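Local coordinates for protein serpin-ZX (Arabidopsis thaliana, PDB 3LE2) that inhibits target proteases such as metacaspase-9 and RD21A by offering a reactive centre loop for cleavage and forming a stable covalent complex, which restrains programmed cell death, at residues G219-G224 / I362-D367; F240-A245 / H368-V373; P280-S285 / G386-P391. One frame throughout, in Å; residues are numbered along the deposited sequence.

How the contacts relate
All three contacts are mostly buried in the serpin body, on the same side of its centre. Contacts 1 and 2 share a sheet: 219-224 and 240-245 lie on neighbouring antiparallel strands, joined by backbone bonds such as Leu-223 O to Phe-240 N. Contacts 2 and 3 are linked likewise, by 368-373 and 386-391. Contact 2 is strand pairing within this sheet. Contacts 1 and 3 are packing of the sheet against other strands, and each buries about half the surface of contact 2. Their chemistry differs: contact 1 ends in a partly exposed lysine bond and a water, contact 2 adds a buried histidine bond, and contact 3 has a bridging water but no direct hydrogen bond.

Contact 1 (G219-G224 / I362-D367); sequences GFKVLG and IDFVAD
Lys-221 runs past the ring of Phe-364 and ends on the backbone of Asp-363. Its CB lies 3.9 Å from Phe-364 CD1, obliquely to the ring. CG is anti to the carbonyl carbon (chi1 -66°), and the chain is extended from there on. CD then passes 3.4 Å from Asp-363 O, and CE follows close by. At the tip, NZ donates to Asp-363 O over 2.8 Å, from above the carbonyl plane. NZ also donates to a water 3.0 Å away, which in turn accepts from Asp-363 N. NZ thus reaches Asp-363 O directly and Asp-363 N through the water. The Asp-363 carboxylate is used differently: it pairs with Arg-275 and accepts from the backbone N of Glu-276. Here serpin sheet B meets the first strand of sheet C, into which the end of the reactive centre loop runs. The two strands run at 83° to each other, with axes 8.5 Å apart, so side chains make the contact. The Phe-364 ring lies between them. Leu-223 CB sits over one face of its ring, 3.6 Å from the centroid, and Leu-223 CD2 lies 3.8 Å from Phe-364 CE2. Ile-279 and Val-214 also touch the phenyl group.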
loop_
_atom_site.group_PDB
_atom_site.type_symbol
_atom_site.label_atom_id
_atom_site.label_comp_id
_atom_site.label_asym_id
_atom_site.label_seq_id
_atom_site.Cartn_x
_atom_site.Cartn_y
_atom_site.Cartn_z
ATOM N N GLY A 219 -11.046 6.620 21.750
ATOM C CA GLY A 219 -10.794 5.197 21.599
ATOM C C GLY A 219 -9.470 4.798 20.965
ATOM O O GLY A 219 -9.158 3.604 20.879
ATOM N N PHE A 220 -8.697 5.780 20.505
ATOM C CA PHE A 220 -7.441 5.488 19.822
ATOM C C PHE A 220 -6.528 6.687 19.752
ATOM O O PHE A 220 -6.914 7.795 20.096
ATOM C CB PHE A 220 -7.695 4.976 18.404
ATOM C CG PHE A 220 -8.421 5.954 17.520
ATOM C CD1 PHE A 220 -9.807 6.087 17.592
ATOM C CD2 PHE A 220 -7.725 6.739 16.606
ATOM C CE1 PHE A 220 -10.480 6.989 16.765
ATOM C CE2 PHE A 220 -8.399 7.652 15.781
ATOM C CZ PHE A 220 -9.771 7.762 15.858
ATOM N N LYS A 221 -5.304 6.449 19.304
ATOM C CA LYS A 221 -4.354 7.518 19.077
ATOM C C LYS A 221 -3.698 7.369 17.714
ATOM O O LYS A 221 -3.690 6.282 17.129
ATOM C CB LYS A 221 -3.304 7.528 20.169
ATOM C CG LYS A 221 -3.855 7.874 21.532
ATOM C CD LYS A 221 -2.823 7.563 22.599
ATOM C CE LYS A 221 -3.461 7.490 23.962
ATOM N NZ LYS A 221 -2.413 7.280 24.996
ATOM N N VAL A 222 -3.173 8.474 17.197
ATOM C CA VAL A 222 -2.439 8.435 15.943
ATOM C C VAL A 222 -1.062 9.073 16.072
ATOM O O VAL A 222 -0.915 10.152 16.657
ATOM C CB VAL A 222 -3.205 9.113 14.809
ATOM C CG1 VAL A 222 -2.415 8.997 13.502
ATOM C CG2 VAL A 222 -4.584 8.487 14.667
ATOM N N LEU A 223 -0.055 8.377 15.543
ATOM C CA LEU A 223 1.311 8.892 15.500
ATOM C C LEU A 223 1.738 9.046 14.048
ATOM O O LEU A 223 1.499 8.158 13.239
ATOM C CB LEU A 223 2.268 7.953 16.226
ATOM C CG LEU A 223 3.750 8.121 15.871
ATOM C CD1 LEU A 223 4.332 9.389 16.466
ATOM C CD2 LEU A 223 4.535 6.905 16.331
ATOM N N GLY A 224 2.324 10.193 13.705
ATOM C CA GLY A 224 2.883 10.381 12.377
ATOM C C GLY A 224 4.398 10.420 12.461
ATOM O O GLY A 224 4.946 11.111 13.321
ATOM N N ILE A 362 1.803 13.159 26.831
ATOM C CA ILE A 362 0.957 12.117 26.286
ATOM C C ILE A 362 1.769 10.842 26.104
ATOM O O ILE A 362 2.985 10.893 25.918
ATOM C CB ILE A 362 0.357 12.568 24.934
ATOM C CG1 ILE A 362 -0.945 11.845 24.645
ATOM C CG2 ILE A 362 1.330 12.344 23.795
ATOM C CD1 ILE A 362 -1.498 12.203 23.303
ATOM N N ASP A 363 1.099 9.699 26.192
ATOM C CA ASP A 363 1.748 8.415 25.932
ATOM C C ASP A 363 1.325 7.857 24.582
ATOM O O ASP A 363 0.174 8.003 24.155
ATOM C CB ASP A 363 1.434 7.380 27.021
ATOM C CG ASP A 363 2.058 7.727 28.365
ATOM O OD1 ASP A 363 3.051 8.480 28.397
ATOM O OD2 ASP A 363 1.549 7.241 29.394
ATOM N N PHE A 364 2.277 7.230 23.908
ATOM C CA PHE A 364 1.971 6.436 22.745
ATOM C C PHE A 364 2.824 5.170 22.872
ATOM O O PHE A 364 4.005 5.161 22.526
ATOM C CB PHE A 364 2.279 7.207 21.462
ATOM C CG PHE A 364 1.764 6.535 20.220
ATOM C CD1 PHE A 364 0.524 6.871 19.698
ATOM C CD2 PHE A 364 2.513 5.553 19.586
ATOM C CE1 PHE A 364 0.035 6.243 18.562
ATOM C CE2 PHE A 364 2.041 4.922 18.443
ATOM C CZ PHE A 364 0.796 5.270 17.933
ATOM N N VAL A 365 2.230 4.115 23.414
ATOM C CA VAL A 365 2.960 2.871 23.651
ATOM C C VAL A 365 2.341 1.747 22.832
ATOM O O VAL A 365 1.278 1.234 23.165
ATOM C CB VAL A 365 2.982 2.508 25.148
ATOM C CG1 VAL A 365 3.647 1.135 25.367
ATOM C CG2 VAL A 365 3.698 3.602 25.938
ATOM N N ALA A 366 2.998 1.389 21.739
ATOM C CA ALA A 366 2.391 0.488 20.775
ATOM C C ALA A 366 2.756 -0.955 21.097
ATOM O O ALA A 366 3.421 -1.637 20.313
ATOM C CB ALA A 366 2.831 0.852 19.372
ATOM N N ASP A 367 2.321 -1.411 22.263
ATOM C CA ASP A 367 2.623 -2.755 22.707
ATOM C C ASP A 367 1.468 -3.688 22.395
ATOM O O ASP A 367 1.286 -4.709 23.054
ATOM C CB ASP A 367 2.907 -2.753 24.205
ATOM C CG ASP A 367 1.708 -2.328 25.018
ATOM O OD1 ASP A 367 0.699 -1.889 24.423
ATOM O OD2 ASP A 367 1.766 -2.430 26.259
HETATM O O HOH W 1 -1.786 9.247 27.187
#

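Contact 2 (F240-A245 / H368-V373); sequences FYLPDA and HPFLLV
Tyr-241 and Leu-371 form a hydrogen-bonded antiparallel pair. Tyr-241 N donates to Leu-371 O, and Leu-371 N donates to Tyr-241 O over 2.9 Å. Phe-240 and Leu-372 are the adjoining non-hydrogen-bonded pair. Ahead of strand 370-373, the side chain of His-368 takes over and bonds the last residue of strand 240-243. His-368 NE2 donates to Pro-243 O over 2.8 Å, nearly straight at 168° and with the oxygen in the imidazole plane. Leu-242 CD1 lies over one face of this ring, 3.9 Å from its centroid. Phe-370 CE2 comes to 3.4 Å from Phe-240 CD1, at the edge of the Phe-240 ring. The two phenyl side chains point the same way, with their planes turned by 42°. On the other face of the sheet, Tyr-241 CE2 meets Val-373 CG2 at 3.4 Å.

These are central strands of serpin sheet B, and each has a further neighbour: Lys-221 and Leu-223 bond to the 240-245 side, Val-388 and Gly-386 to the 368-373 side. Helix 249-258 covers Leu-371 on the tyrosine face. Phe-282 packs against Phe-370 and Leu-372 on the opposite face.

A second bond helps to fix the histidine ring: His-368 ND1 is hydrogen-bonded to Asp-367 OD1. The first torsion (chi1 52°) places His-368 CG between the backbone N and the carbonyl carbon. One ring nitrogen donates to a carbonyl and the other faces a carboxylate, which is consistent with a doubly protonated, positively charged imidazole.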
loop_
_atom_site.group_PDB
_atom_site.type_symbol
_atom_site.label_atom_id
_atom_site.label_comp_id
_atom_site.label_asym_id
_atom_site.label_seq_id
_atom_site.Cartn_x
_atom_site.Cartn_y
_atom_site.Cartn_z
ATOM N N PHE A 240 0.562 5.593 12.447
ATOM C CA PHE A 240 0.234 4.468 13.317
ATOM C C PHE A 240 -1.092 4.765 13.989
ATOM O O PHE A 240 -1.239 5.810 14.617
ATOM C CB PHE A 240 1.303 4.287 14.394
ATOM C CG PHE A 240 2.678 4.011 13.851
ATOM C CD1 PHE A 240 3.253 2.764 13.999
ATOM C CD2 PHE A 240 3.395 5.004 13.198
ATOM C CE1 PHE A 240 4.514 2.501 13.507
ATOM C CE2 PHE A 240 4.656 4.750 12.702
ATOM C CZ PHE A 240 5.215 3.495 12.856
ATOM N N TYR A 241 -2.048 3.850 13.838
ATOM C CA TYR A 241 -3.358 3.989 14.445
ATOM C C TYR A 241 -3.501 2.949 15.535
ATOM O O TYR A 241 -3.674 1.757 15.257
ATOM C CB TYR A 241 -4.470 3.859 13.402
ATOM C CG TYR A 241 -4.272 4.787 12.228
ATOM C CD1 TYR A 241 -5.033 5.959 12.084
ATOM C CD2 TYR A 241 -3.315 4.502 11.260
ATOM C CE1 TYR A 241 -4.836 6.817 10.993
ATOM C CE2 TYR A 241 -3.111 5.342 10.175
ATOM C CZ TYR A 241 -3.864 6.491 10.041
ATOM O OH TYR A 241 -3.626 7.296 8.951
ATOM N N LEU A 242 -3.442 3.427 16.775
ATOM C CA LEU A 242 -3.338 2.586 17.954
ATOM C C LEU A 242 -4.604 2.611 18.823
ATOM O O LEU A 242 -4.871 3.586 19.510
ATOM C CB LEU A 242 -2.134 3.049 18.771
ATOM C CG LEU A 242 -1.685 2.236 19.983
ATOM C CD1 LEU A 242 -1.173 0.879 19.544
ATOM C CD2 LEU A 242 -0.609 2.994 20.759
ATOM N N PRO A 243 -5.385 1.520 18.806
ATOM C CA PRO A 243 -6.563 1.429 19.675
ATOM C C PRO A 243 -6.142 1.552 21.130
ATOM O O PRO A 243 -5.027 1.152 21.459
ATOM C CB PRO A 243 -7.069 0.007 19.436
ATOM C CG PRO A 243 -6.461 -0.417 18.148
ATOM C CD PRO A 243 -5.142 0.269 18.072
ATOM N N ASP A 244 -7.005 2.094 21.984
ATOM C CA ASP A 244 -6.722 2.113 23.415
ATOM C C ASP A 244 -6.665 0.682 23.945
ATOM O O ASP A 244 -5.781 0.342 24.727
ATOM C CB ASP A 244 -7.785 2.919 24.174
ATOM C CG ASP A 244 -7.763 4.406 23.813
ATOM O OD1 ASP A 244 -6.808 4.847 23.143
ATOM O OD2 ASP A 244 -8.696 5.132 24.200
ATOM N N ALA A 245 -7.610 -0.152 23.510
ATOM C CA ALA A 245 -7.684 -1.546 23.966
ATOM C C ALA A 245 -6.735 -2.494 23.205
ATOM O O ALA A 245 -6.583 -2.401 21.979
ATOM C CB ALA A 245 -9.135 -2.056 23.900
ATOM N N HIS A 368 0.673 -3.320 21.397
ATOM C CA HIS A 368 -0.412 -4.173 20.936
ATOM C C HIS A 368 -0.738 -3.791 19.495
ATOM O O HIS A 368 -0.208 -2.806 18.995
ATOM C CB HIS A 368 -1.627 -4.063 21.857
ATOM C CG HIS A 368 -2.069 -2.657 22.108
ATOM N ND1 HIS A 368 -1.393 -1.805 22.958
ATOM C CD2 HIS A 368 -3.128 -1.955 21.635
ATOM C CE1 HIS A 368 -2.010 -0.637 22.993
ATOM N NE2 HIS A 368 -3.066 -0.702 22.199
ATOM N N PRO A 369 -1.574 -4.590 18.810
ATOM C CA PRO A 369 -1.816 -4.384 17.373
ATOM C C PRO A 369 -2.350 -3.009 16.975
ATOM O O PRO A 369 -3.244 -2.453 17.608
ATOM C CB PRO A 369 -2.828 -5.478 17.031
ATOM C CG PRO A 369 -2.469 -6.577 17.988
ATOM C CD PRO A 369 -2.151 -5.860 19.278
ATOM N N PHE A 370 -1.783 -2.486 15.895
ATOM C CA PHE A 370 -2.122 -1.173 15.386
ATOM C C PHE A 370 -2.192 -1.222 13.869
ATOM O O PHE A 370 -1.668 -2.155 13.254
ATOM C CB PHE A 370 -1.089 -0.134 15.843
ATOM C CG PHE A 370 0.359 -0.533 15.602
ATOM C CD1 PHE A 370 1.065 -1.252 16.557
ATOM C CD2 PHE A 370 1.027 -0.130 14.456
ATOM C CE1 PHE A 370 2.409 -1.607 16.357
ATOM C CE2 PHE A 370 2.373 -0.478 14.246
ATOM C CZ PHE A 370 3.065 -1.215 15.204
ATOM N N LEU A 371 -2.862 -0.236 13.276
ATOM C CA LEU A 371 -2.883 -0.106 11.830
ATOM C C LEU A 371 -1.735 0.759 11.383
ATOM O O LEU A 371 -1.182 1.529 12.165
ATOM C CB LEU A 371 -4.181 0.526 11.335
ATOM C CG LEU A 371 -5.415 -0.364 11.345
ATOM C CD1 LEU A 371 -6.629 0.444 10.937
ATOM C CD2 LEU A 371 -5.203 -1.570 10.418
ATOM N N LEU A 372 -1.375 0.608 10.111
ATOM C CA LEU A 372 -0.292 1.354 9.487
ATOM C C LEU A 372 -0.786 1.951 8.189
ATOM O O LEU A 372 -1.500 1.292 7.430
ATOM C CB LEU A 372 0.871 0.422 9.138
ATOM C CG LEU A 372 1.758 -0.141 10.240
ATOM C CD1 LEU A 372 2.848 -0.991 9.602
ATOM C CD2 LEU A 372 2.346 0.991 11.055
ATOM N N VAL A 373 -0.377 3.187 7.919
ATOM C CA VAL A 373 -0.663 3.832 6.639
ATOM C C VAL A 373 0.546 4.672 6.191
ATOM O O VAL A 373 1.099 5.444 6.969
ATOM C CB VAL A 373 -1.941 4.719 6.708
ATOM C CG1 VAL A 373 -2.161 5.463 5.395
ATOM C CG2 VAL A 373 -3.166 3.871 7.056
#

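Contact 3 (P280-S285 / G386-P391); sequences PKFKFS and GQVVDP
Val-388 CG2 sits over the centre of the Phe-282 ring on one face, 3.7 Å from the centroid and only 12° off the ring normal. The same methyl is near the plane of the Phe-284 ring, at its edge, 4.4 Å from Phe-284 CE1. One valine branch thus serves two phenylalanines, one by face and one by edge. Gln-387 O approaches Phe-284 CZ obliquely. This is the interface of serpin sheets A and B. Strand 282-285 belongs to sheet A, beside strand 326-335, and 386-388 is a sheet B strand. Their axes are 9.9 Å apart, so the contact is made by side chains rather than by backbone bonds. The Phe-282 ring also touches Val-335.

Past the strand end, the C-terminal tail comes back to the residues just ahead of strand 282-285. Pro-391 CB lies 3.6 Å from Lys-281 O and 4.1 Å from Pro-280 CB. Asn-32 bonds to Val-389 N and Asp-390 O, which holds the loop residues before this proline. Polar links between the two segments pass through water. One such water accepts from Lys-283 N over 2.8 Å and donates to Pro-391 O.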
loop_
_atom_site.group_PDB
_atom_site.type_symbol
_atom_site.label_atom_id
_atom_site.label_comp_id
_atom_site.label_asym_id
_atom_site.label_seq_id
_atom_site.Cartn_x
_atom_site.Cartn_y
_atom_site.Cartn_z
ATOM N N PRO A 280 7.404 -0.716 18.417
ATOM C CA PRO A 280 8.103 -1.970 18.104
ATOM C C PRO A 280 8.783 -1.912 16.751
ATOM O O PRO A 280 8.214 -1.348 15.807
ATOM C CB PRO A 280 6.966 -2.991 18.050
ATOM C CG PRO A 280 5.759 -2.188 17.678
ATOM C CD PRO A 280 5.941 -0.891 18.430
ATOM N N LYS A 281 9.981 -2.484 16.649
ATOM C CA LYS A 281 10.584 -2.692 15.337
ATOM C C LYS A 281 9.766 -3.764 14.645
ATOM O O LYS A 281 9.141 -4.588 15.317
ATOM C CB LYS A 281 12.031 -3.181 15.470
ATOM C CG LYS A 281 12.979 -2.172 16.085
ATOM C CD LYS A 281 14.411 -2.686 16.125
ATOM C CE LYS A 281 15.077 -2.637 14.750
ATOM N NZ LYS A 281 16.410 -3.313 14.770
ATOM N N PHE A 282 9.765 -3.766 13.316
ATOM C CA PHE A 282 9.237 -4.905 12.558
ATOM C C PHE A 282 9.734 -4.883 11.115
ATOM O O PHE A 282 10.123 -3.845 10.596
ATOM C CB PHE A 282 7.705 -4.946 12.598
ATOM C CG PHE A 282 7.055 -3.655 12.190
ATOM C CD1 PHE A 282 6.826 -2.645 13.128
ATOM C CD2 PHE A 282 6.668 -3.441 10.876
ATOM C CE1 PHE A 282 6.211 -1.438 12.754
ATOM C CE2 PHE A 282 6.051 -2.237 10.496
ATOM C CZ PHE A 282 5.825 -1.247 11.438
ATOM N N LYS A 283 9.733 -6.044 10.475
ATOM C CA LYS A 283 10.171 -6.146 9.090
ATOM C C LYS A 283 9.488 -7.345 8.469
ATOM O O LYS A 283 9.655 -8.465 8.945
ATOM C CB LYS A 283 11.688 -6.332 9.006
ATOM C CG LYS A 283 12.226 -6.351 7.584
ATOM C CD LYS A 283 13.730 -6.647 7.538
ATOM C CE LYS A 283 14.312 -6.310 6.166
ATOM N NZ LYS A 283 15.795 -6.536 6.079
ATOM N N PHE A 284 8.708 -7.114 7.416
ATOM C CA PHE A 284 8.044 -8.218 6.750
ATOM C C PHE A 284 7.578 -7.891 5.341
ATOM O O PHE A 284 7.483 -6.725 4.953
ATOM C CB PHE A 284 6.874 -8.741 7.590
ATOM C CG PHE A 284 5.761 -7.746 7.771
ATOM C CD1 PHE A 284 5.765 -6.872 8.849
ATOM C CD2 PHE A 284 4.705 -7.690 6.866
ATOM C CE1 PHE A 284 4.724 -5.955 9.025
ATOM C CE2 PHE A 284 3.671 -6.771 7.027
ATOM C CZ PHE A 284 3.672 -5.909 8.111
ATOM N N SER A 285 7.296 -8.935 4.572
ATOM C CA SER A 285 6.716 -8.763 3.259
ATOM C C SER A 285 5.353 -9.451 3.253
ATOM O O SER A 285 5.024 -10.222 4.154
ATOM C CB SER A 285 7.625 -9.363 2.190
ATOM O OG SER A 285 7.618 -10.777 2.280
ATOM N N GLY A 386 -1.500 -1.330 6.209
ATOM C CA GLY A 386 -1.106 -2.586 6.823
ATOM C C GLY A 386 -1.557 -2.712 8.265
ATOM O O GLY A 386 -2.099 -1.774 8.861
ATOM N N GLN A 387 -1.332 -3.886 8.829
ATOM C CA GLN A 387 -1.557 -4.097 10.245
ATOM C C GLN A 387 -0.367 -4.851 10.804
ATOM O O GLN A 387 0.128 -5.786 10.175
ATOM C CB GLN A 387 -2.839 -4.887 10.480
ATOM C CG GLN A 387 -2.779 -6.381 10.170
ATOM C CD GLN A 387 -4.018 -7.086 10.688
ATOM O OE1 GLN A 387 -4.983 -6.430 11.091
ATOM N NE2 GLN A 387 -3.996 -8.423 10.702
ATOM N N VAL A 388 0.102 -4.418 11.970
ATOM C CA VAL A 388 1.146 -5.117 12.709
ATOM C C VAL A 388 0.462 -5.806 13.877
ATOM O O VAL A 388 0.013 -5.149 14.822
ATOM C CB VAL A 388 2.231 -4.137 13.226
ATOM C CG1 VAL A 388 3.321 -4.878 13.975
ATOM C CG2 VAL A 388 2.839 -3.365 12.067
ATOM N N VAL A 389 0.329 -7.127 13.783
ATOM C CA VAL A 389 -0.303 -7.912 14.843
ATOM C C VAL A 389 0.723 -8.764 15.568
ATOM O O VAL A 389 0.446 -9.293 16.637
ATOM C CB VAL A 389 -1.460 -8.802 14.318
ATOM C CG1 VAL A 389 -2.645 -7.938 13.861
ATOM C CG2 VAL A 389 -0.979 -9.722 13.193
ATOM N N ASP A 390 1.910 -8.884 14.986
ATOM C CA ASP A 390 3.000 -9.637 15.597
ATOM C C ASP A 390 4.338 -9.162 15.043
ATOM O O ASP A 390 4.727 -9.558 13.950
ATOM C CB ASP A 390 2.821 -11.136 15.337
ATOM C CG ASP A 390 4.037 -11.954 15.736
ATOM O OD1 ASP A 390 5.008 -11.395 16.302
ATOM O OD2 ASP A 390 4.022 -13.168 15.472
ATOM N N PRO A 391 5.047 -8.320 15.812
ATOM C CA PRO A 391 6.308 -7.679 15.425
ATOM C C PRO A 391 7.425 -8.688 15.214
ATOM O O PRO A 391 8.420 -8.349 14.575
ATOM C CB PRO A 391 6.675 -6.843 16.647
ATOM C CG PRO A 391 5.533 -6.925 17.571
ATOM C CD PRO A 391 4.743 -8.121 17.235
HETATM O O HOH W 2 10.861 -7.394 15.778
HETATM O O HOH W 3 8.607 -8.157 11.961
#